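Long-range contacts in type III Pentaketide Synthase (Neurospora crassa, PDB 3EUO), which probably works as an acyltransferase of the chalcone and stilbene synthase family, building pentaketides as a fungal type III polyketide synthase: residues Ser4-Gly9 and Ala94-Val99; Arg168-Ala173 and Ala207-Asn212; Leu261-Leu266 and Glu307-Leu312. All coordinates share one frame; numbering follows the deposited sequence.

Contact 1 (Ser4-Gly9 and Ala94-Val99); sequences SITGLG and AEARLV
With CG anti to the backbone N (chi1 178°) and the chain still extended at chi2 (166°), the Glu95 side chain runs from the last turn of helix 70-96 along the backbone of strand 4-11. Its CG passes 3.8 Å from Gly7 CA, and OE1 then accepts the amide of Leu8, Leu8 N to Glu95 OE1 2.9 Å with an N-H...O angle of 158°, through the anti lone pair. The same oxygen forms a salt bridge with Arg343. One residue on, the Ala96 methyl points at the strand and meets Thr6, CB to OG1 3.4 Å; the threonine hydroxyl occupies the crowded position between its backbone N and carbonyl carbon. Ala96 CA also makes a CA-H...O contact with Thr6 O at 3.4 Å. Gly7, next after Thr6, lets the helix come close, Gly7 CA to Ala96 CA 4.5 Å; a CB there would fall only 3.0 Å from Ala96 N. Arg97, with positive phi, ends the helix in a Schellman motif. The helix end is thus seated on one face of the thiolase-type sheet. An alanine in place of Glu95 removes the carboxylate, which would probably loosen the hold of the helix end on the strand at the Leu8 amide and weaken the placing of Arg343. A strand amide and a guanidinium converging on OE1 are likely to favour the ionised carboxylate.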
# COMPACT_ATOMS: atom_id res chain seq x y z
N SER A 4 -6.56 -21.92 3.32
CA SER A 4 -5.43 -22.80 3.06
C SER A 4 -4.49 -22.21 2.01
O SER A 4 -4.93 -21.54 1.06
CB SER A 4 -5.91 -24.18 2.62
OG SER A 4 -6.52 -24.13 1.34
N ILE A 5 -3.19 -22.45 2.22
CA ILE A 5 -2.16 -22.11 1.23
C ILE A 5 -2.03 -23.29 0.29
O ILE A 5 -1.59 -24.37 0.69
CB ILE A 5 -0.80 -21.79 1.92
CG1 ILE A 5 -0.92 -20.51 2.77
CG2 ILE A 5 0.31 -21.66 0.87
CD1 ILE A 5 0.30 -20.23 3.68
N THR A 6 -2.43 -23.09 -0.96
CA THR A 6 -2.53 -24.18 -1.94
C THR A 6 -1.36 -24.22 -2.93
O THR A 6 -1.20 -25.18 -3.68
CB THR A 6 -3.85 -24.14 -2.70
OG1 THR A 6 -4.02 -22.84 -3.27
CG2 THR A 6 -5.02 -24.43 -1.77
N GLY A 7 -0.55 -23.17 -2.92
CA GLY A 7 0.68 -23.15 -3.72
C GLY A 7 1.65 -22.13 -3.17
O GLY A 7 1.25 -21.16 -2.54
N LEU A 8 2.94 -22.38 -3.41
CA LEU A 8 3.99 -21.42 -3.07
C LEU A 8 4.98 -21.40 -4.21
O LEU A 8 5.22 -22.42 -4.86
CB LEU A 8 4.72 -21.81 -1.77
CG LEU A 8 3.94 -22.00 -0.47
CD1 LEU A 8 3.52 -23.47 -0.29
CD2 LEU A 8 4.79 -21.55 0.72
N GLY A 9 5.56 -20.23 -4.46
CA GLY A 9 6.60 -20.07 -5.47
C GLY A 9 7.63 -19.05 -5.03
O GLY A 9 7.29 -18.06 -4.36
N ALA A 94 0.79 -22.53 -10.42
CA ALA A 94 0.96 -23.87 -11.00
C ALA A 94 0.78 -24.97 -9.95
O ALA A 94 0.10 -25.97 -10.21
CB ALA A 94 2.33 -23.99 -11.67
N GLU A 95 1.36 -24.77 -8.77
CA GLU A 95 1.21 -25.74 -7.69
C GLU A 95 -0.25 -25.81 -7.23
O GLU A 95 -0.74 -26.89 -6.88
CB GLU A 95 2.12 -25.41 -6.51
CG GLU A 95 1.96 -26.38 -5.34
CD GLU A 95 3.07 -26.28 -4.31
OE1 GLU A 95 3.50 -25.15 -3.99
OE2 GLU A 95 3.50 -27.34 -3.80
N ALA A 96 -0.93 -24.67 -7.23
CA ALA A 96 -2.32 -24.57 -6.78
C ALA A 96 -3.29 -25.07 -7.86
O ALA A 96 -4.48 -25.20 -7.60
CB ALA A 96 -2.65 -23.14 -6.39
N ARG A 97 -2.76 -25.34 -9.05
CA ARG A 97 -3.54 -25.75 -10.21
C ARG A 97 -4.63 -24.75 -10.57
O ARG A 97 -5.79 -25.10 -10.82
CB ARG A 97 -4.07 -27.18 -10.02
CG ARG A 97 -2.98 -28.19 -10.27
CD ARG A 97 -3.27 -29.56 -9.68
NE ARG A 97 -2.26 -30.53 -10.11
CZ ARG A 97 -1.00 -30.58 -9.68
NH1 ARG A 97 -0.54 -29.71 -8.77
NH2 ARG A 97 -0.18 -31.52 -10.15
N LEU A 98 -4.22 -23.48 -10.60
CA LEU A 98 -5.11 -22.37 -10.90
C LEU A 98 -4.70 -21.66 -12.19
O LEU A 98 -3.52 -21.40 -12.43
CB LEU A 98 -5.13 -21.36 -9.74
CG LEU A 98 -5.77 -21.83 -8.43
CD1 LEU A 98 -5.56 -20.81 -7.34
CD2 LEU A 98 -7.26 -22.14 -8.59
N VAL A 99 -5.70 -21.36 -13.01
CA VAL A 99 -5.48 -20.58 -14.22
C VAL A 99 -5.78 -19.10 -13.91
O VAL A 99 -6.46 -18.81 -12.92
CB VAL A 99 -6.33 -21.11 -15.40
CG1 VAL A 99 -5.89 -22.54 -15.76
CG2 VAL A 99 -7.81 -21.08 -15.05

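Contact 2 (Arg168-Ala173 and Ala207-Asn212)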
# COMPACT_ATOMS: atom_id res chain seq x y z
N ARG A 168 -9.56 -16.85 -4.34
CA ARG A 168 -8.22 -17.36 -4.59
C ARG A 168 -7.32 -16.15 -4.71
O ARG A 168 -7.42 -15.38 -5.68
CB ARG A 168 -8.18 -18.17 -5.90
CG ARG A 168 -9.26 -19.26 -6.00
CD ARG A 168 -8.99 -20.47 -5.08
NE ARG A 168 -9.99 -21.52 -5.33
CZ ARG A 168 -11.16 -21.62 -4.71
NH1 ARG A 168 -11.52 -20.75 -3.77
NH2 ARG A 168 -11.99 -22.60 -5.04
N ILE A 169 -6.45 -15.96 -3.72
CA ILE A 169 -5.68 -14.72 -3.63
C ILE A 169 -4.20 -14.93 -3.89
O ILE A 169 -3.55 -15.72 -3.20
CB ILE A 169 -5.90 -14.00 -2.28
CG1 ILE A 169 -7.41 -13.80 -2.04
CG2 ILE A 169 -5.11 -12.68 -2.25
CD1 ILE A 169 -7.78 -12.83 -0.92
N LEU A 170 -3.66 -14.22 -4.88
CA LEU A 170 -2.23 -14.20 -5.11
C LEU A 170 -1.61 -13.26 -4.09
O LEU A 170 -1.86 -12.05 -4.14
CB LEU A 170 -1.89 -13.74 -6.54
CG LEU A 170 -0.40 -13.59 -6.89
CD1 LEU A 170 0.39 -14.87 -6.60
CD2 LEU A 170 -0.22 -13.19 -8.33
N VAL A 171 -0.81 -13.81 -3.19
CA VAL A 171 -0.09 -13.02 -2.18
C VAL A 171 1.38 -12.94 -2.57
O VAL A 171 2.06 -13.96 -2.65
CB VAL A 171 -0.21 -13.64 -0.77
CG1 VAL A 171 0.19 -12.60 0.30
CG2 VAL A 171 -1.63 -14.15 -0.50
N LEU A 172 1.87 -11.73 -2.79
CA LEU A 172 3.16 -11.55 -3.46
C LEU A 172 4.07 -10.55 -2.76
O LEU A 172 3.64 -9.48 -2.37
CB LEU A 172 2.92 -11.11 -4.92
CG LEU A 172 4.14 -10.74 -5.80
CD1 LEU A 172 4.98 -11.97 -6.12
CD2 LEU A 172 3.69 -10.04 -7.09
N ALA A 173 5.35 -10.92 -2.61
CA ALA A 173 6.37 -9.99 -2.11
C ALA A 173 7.53 -9.93 -3.09
O ALA A 173 8.02 -10.96 -3.56
CB ALA A 173 6.85 -10.42 -0.74
N ALA A 207 5.80 -15.89 -3.55
CA ALA A 207 4.35 -15.79 -3.62
C ALA A 207 3.69 -17.03 -3.03
O ALA A 207 4.27 -18.11 -3.04
CB ALA A 207 3.90 -15.59 -5.06
N VAL A 208 2.48 -16.83 -2.50
CA VAL A 208 1.61 -17.94 -2.14
C VAL A 208 0.22 -17.70 -2.70
O VAL A 208 -0.16 -16.56 -2.99
CB VAL A 208 1.53 -18.20 -0.60
CG1 VAL A 208 2.92 -18.45 -0.00
CG2 VAL A 208 0.82 -17.05 0.13
N ILE A 209 -0.53 -18.79 -2.88
CA ILE A 209 -1.95 -18.69 -3.16
C ILE A 209 -2.68 -19.01 -1.87
O ILE A 209 -2.46 -20.06 -1.27
CB ILE A 209 -2.40 -19.69 -4.24
CG1 ILE A 209 -1.62 -19.45 -5.55
CG2 ILE A 209 -3.92 -19.60 -4.42
CD1 ILE A 209 -1.80 -18.04 -6.15
N LEU A 210 -3.52 -18.07 -1.41
CA LEU A 210 -4.40 -18.32 -0.28
C LEU A 210 -5.82 -18.49 -0.79
O LEU A 210 -6.36 -17.59 -1.45
CB LEU A 210 -4.36 -17.19 0.75
CG LEU A 210 -5.04 -17.49 2.10
CD1 LEU A 210 -4.29 -18.58 2.89
CD2 LEU A 210 -5.17 -16.22 2.94
N SER A 211 -6.41 -19.64 -0.50
CA SER A 211 -7.78 -19.95 -0.90
C SER A 211 -8.71 -19.98 0.30
O SER A 211 -8.29 -20.35 1.40
CB SER A 211 -7.82 -21.32 -1.59
OG SER A 211 -9.15 -21.69 -1.91
N ASN A 212 -9.98 -19.61 0.08
CA ASN A 212 -11.00 -19.75 1.12
C ASN A 212 -11.80 -21.06 1.02
O ASN A 212 -12.81 -21.23 1.71
CB ASN A 212 -11.95 -18.54 1.14
CG ASN A 212 -12.93 -18.54 -0.02
OD1 ASN A 212 -12.79 -19.33 -0.96
ND2 ASN A 212 -13.93 -17.66 0.05
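Ser211 OG lies over one face of the Arg168 guanidinium, while Asn212 OD1 sits at its edge near the plane, 3.4 Å from Arg168 NH1; the amide and guanidinium planes are about 60° apart. The two strands that carry these groups are antiparallel neighbours in the N-terminal half of the thiolase fold, where strand 168-175 also runs parallel to strand 105-109. The Arg168 chain reaches its place by bending at chi2 (-72°). Stronger polar partners lie just outside: Arg168 NH2 binds Ile214 O, Ser211 OG binds Glu216, and Asn212 OD1 accepts from Ala167 N. Ile169-Leu210 and Val171-Val208 are hydrogen-bonded pairs; Leu170-Ile209 is a non-hydrogen-bonded pair between them. On the face bearing Leu170, Leu172 and Ala207, leucine CD1 atoms press on the alanine, Leu170 CD1 to Ala207 CB 3.9 Å, and Leu170 crosses Ile209 obliquely beneath helix 70-96. On the other face, which carries Ile169, Val171, Val208 and Leu210, Val171 and Val208 lie side by side, Val171 CB to Val208 CG2 3.7 Å. The bond from Val171 N to Val208 O, 2.8 Å long, arrives nearly along the C=O axis, at a C=O...N angle of 169°.

Contact 3 (Leu261-Leu266 and Glu307-Leu312); sequences LAKASL and ESAMGL
This is a surface contact between two helices of the C-terminal half, in which helix 258-277 meets the final turn of helix 300-310, partly by a polar tip-to-tip bond and partly by apolar packing around the Ala309 methyl and the Met310 sulfur. Lys263 supplies the polar end. Its CG is anti to the backbone N (chi1 -175°) and every later torsion is also near 180°, so the fully extended chain reaches across to the other helix, where NZ donates a hydrogen bond to the serine hydroxyl, Lys263 NZ to Ser308 OG 3.1 Å. Ser308 meets it with OG likewise anti to its backbone N, and the last methylene of the lysine comes in beside the ammonium, Lys263 CE to Ser308 OG 3.6 Å. The aliphatic root of the lysine works separately: Lys263 CG rests against the methyl of Ala309, 3.8 Å from Ala309 CB, and the same methyl approaches Lys263 O. Ala309 points at the neighbouring helix, and its small side chain allows Lys263 and Ala309 to come within 6.4 Å of each other, CA to CA. In the layered thiolase fold, helix 258-277 lies on the sheet of the C-terminal half. Leu266, which points toward helix 300-310, also packs on Cys363 and Phe365 of strand 359-366 and on Met373 of strand 370-378, while its CD1 touches Ala309 CB at 4.0 Å. Gln267, Tyr270 and Pro288 touch the side chain of Met310, which, bent at both chi2 and chi3, folds its thioether back so that Met310 SD lies 3.9 Å from Leu266 CB.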
# COMPACT_ATOMS: atom_id res chain seq x y z
N LEU A 261 14.27 -5.43 21.56
CA LEU A 261 12.82 -5.20 21.49
C LEU A 261 12.10 -6.37 20.81
O LEU A 261 11.04 -6.80 21.28
CB LEU A 261 12.52 -3.89 20.75
CG LEU A 261 13.02 -2.58 21.39
CD1 LEU A 261 12.93 -1.42 20.39
CD2 LEU A 261 12.27 -2.24 22.68
N ALA A 262 12.68 -6.87 19.73
CA ALA A 262 12.14 -8.02 19.01
C ALA A 262 12.10 -9.25 19.90
O ALA A 262 11.05 -9.88 20.05
CB ALA A 262 12.95 -8.29 17.76
N LYS A 263 13.23 -9.57 20.53
CA LYS A 263 13.32 -10.73 21.41
C LYS A 263 12.24 -10.67 22.49
O LYS A 263 11.58 -11.68 22.76
CB LYS A 263 14.71 -10.84 22.05
CG LYS A 263 14.90 -12.10 22.90
CD LYS A 263 16.27 -12.14 23.54
CE LYS A 263 16.39 -13.33 24.49
NZ LYS A 263 17.76 -13.45 25.04
N ALA A 264 12.05 -9.49 23.07
CA ALA A 264 11.07 -9.26 24.14
C ALA A 264 9.61 -9.45 23.71
O ALA A 264 8.75 -9.75 24.53
CB ALA A 264 11.27 -7.88 24.76
N SER A 265 9.34 -9.26 22.42
CA SER A 265 7.97 -9.34 21.91
C SER A 265 7.48 -10.76 21.64
O SER A 265 6.27 -10.98 21.53
CB SER A 265 7.81 -8.49 20.65
OG SER A 265 8.49 -9.09 19.55
N LEU A 266 8.41 -11.71 21.53
CA LEU A 266 8.08 -13.08 21.11
C LEU A 266 7.14 -13.83 22.05
O LEU A 266 6.08 -14.29 21.64
CB LEU A 266 9.36 -13.91 20.88
CG LEU A 266 10.31 -13.56 19.72
CD1 LEU A 266 11.64 -14.24 19.91
CD2 LEU A 266 9.71 -13.93 18.35
N GLU A 307 15.68 -18.52 19.72
CA GLU A 307 16.14 -19.74 20.38
C GLU A 307 16.21 -19.56 21.90
O GLU A 307 15.81 -20.45 22.65
CB GLU A 307 17.51 -20.16 19.86
CG GLU A 307 17.52 -20.65 18.43
CD GLU A 307 18.91 -20.68 17.82
OE1 GLU A 307 19.91 -20.55 18.55
OE2 GLU A 307 18.99 -20.84 16.59
N SER A 308 16.73 -18.41 22.33
CA SER A 308 16.88 -18.09 23.75
C SER A 308 15.53 -17.81 24.40
O SER A 308 15.20 -18.42 25.42
CB SER A 308 17.82 -16.89 23.93
OG SER A 308 17.89 -16.50 25.28
N ALA A 309 14.77 -16.90 23.81
CA ALA A 309 13.49 -16.45 24.37
C ALA A 309 12.46 -17.58 24.49
O ALA A 309 11.74 -17.65 25.49
CB ALA A 309 12.91 -15.31 23.53
N MET A 310 12.40 -18.44 23.48
CA MET A 310 11.35 -19.47 23.41
C MET A 310 11.87 -20.88 23.73
O MET A 310 11.11 -21.85 23.66
CB MET A 310 10.65 -19.46 22.04
CG MET A 310 9.99 -18.14 21.60
SD MET A 310 8.91 -17.32 22.82
CE MET A 310 7.57 -18.47 23.02
N GLY A 311 13.14 -21.00 24.08
CA GLY A 311 13.75 -22.30 24.37
C GLY A 311 13.76 -23.26 23.19
O GLY A 311 13.29 -24.40 23.31
N LEU A 312 14.32 -22.80 22.07
CA LEU A 312 14.33 -23.57 20.82
C LEU A 312 15.76 -23.95 20.39
O LEU A 312 16.72 -23.34 20.85
CB LEU A 312 13.65 -22.76 19.70
CG LEU A 312 12.24 -22.23 19.97
CD1 LEU A 312 11.77 -21.27 18.87
CD2 LEU A 312 11.25 -23.39 20.12

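In the fold
Contacts 1 and 2 form one continuous piece of structure, their centres 8 Å apart. Strand 4-11 runs beside strand 204-211 in the same sheet, joined by probable hydrogen bonds from Ala207 N to Gly9 O (2.8 Å) and from Ser211 N to Ser4 O (2.9 Å). Contact 3 stands apart in the C-terminal half: its centre is about 32 Å from that of contact 1 and 29 Å from that of contact 2, with nearest atoms about 19 and 20 Å away. Cys143, seen as 3-sulfinoalanine and probably the nucleophilic cysteine as in chalcone synthases, follows strand 134-138 of the sheet that contacts 1 and 2 share; none of the three contacts includes it.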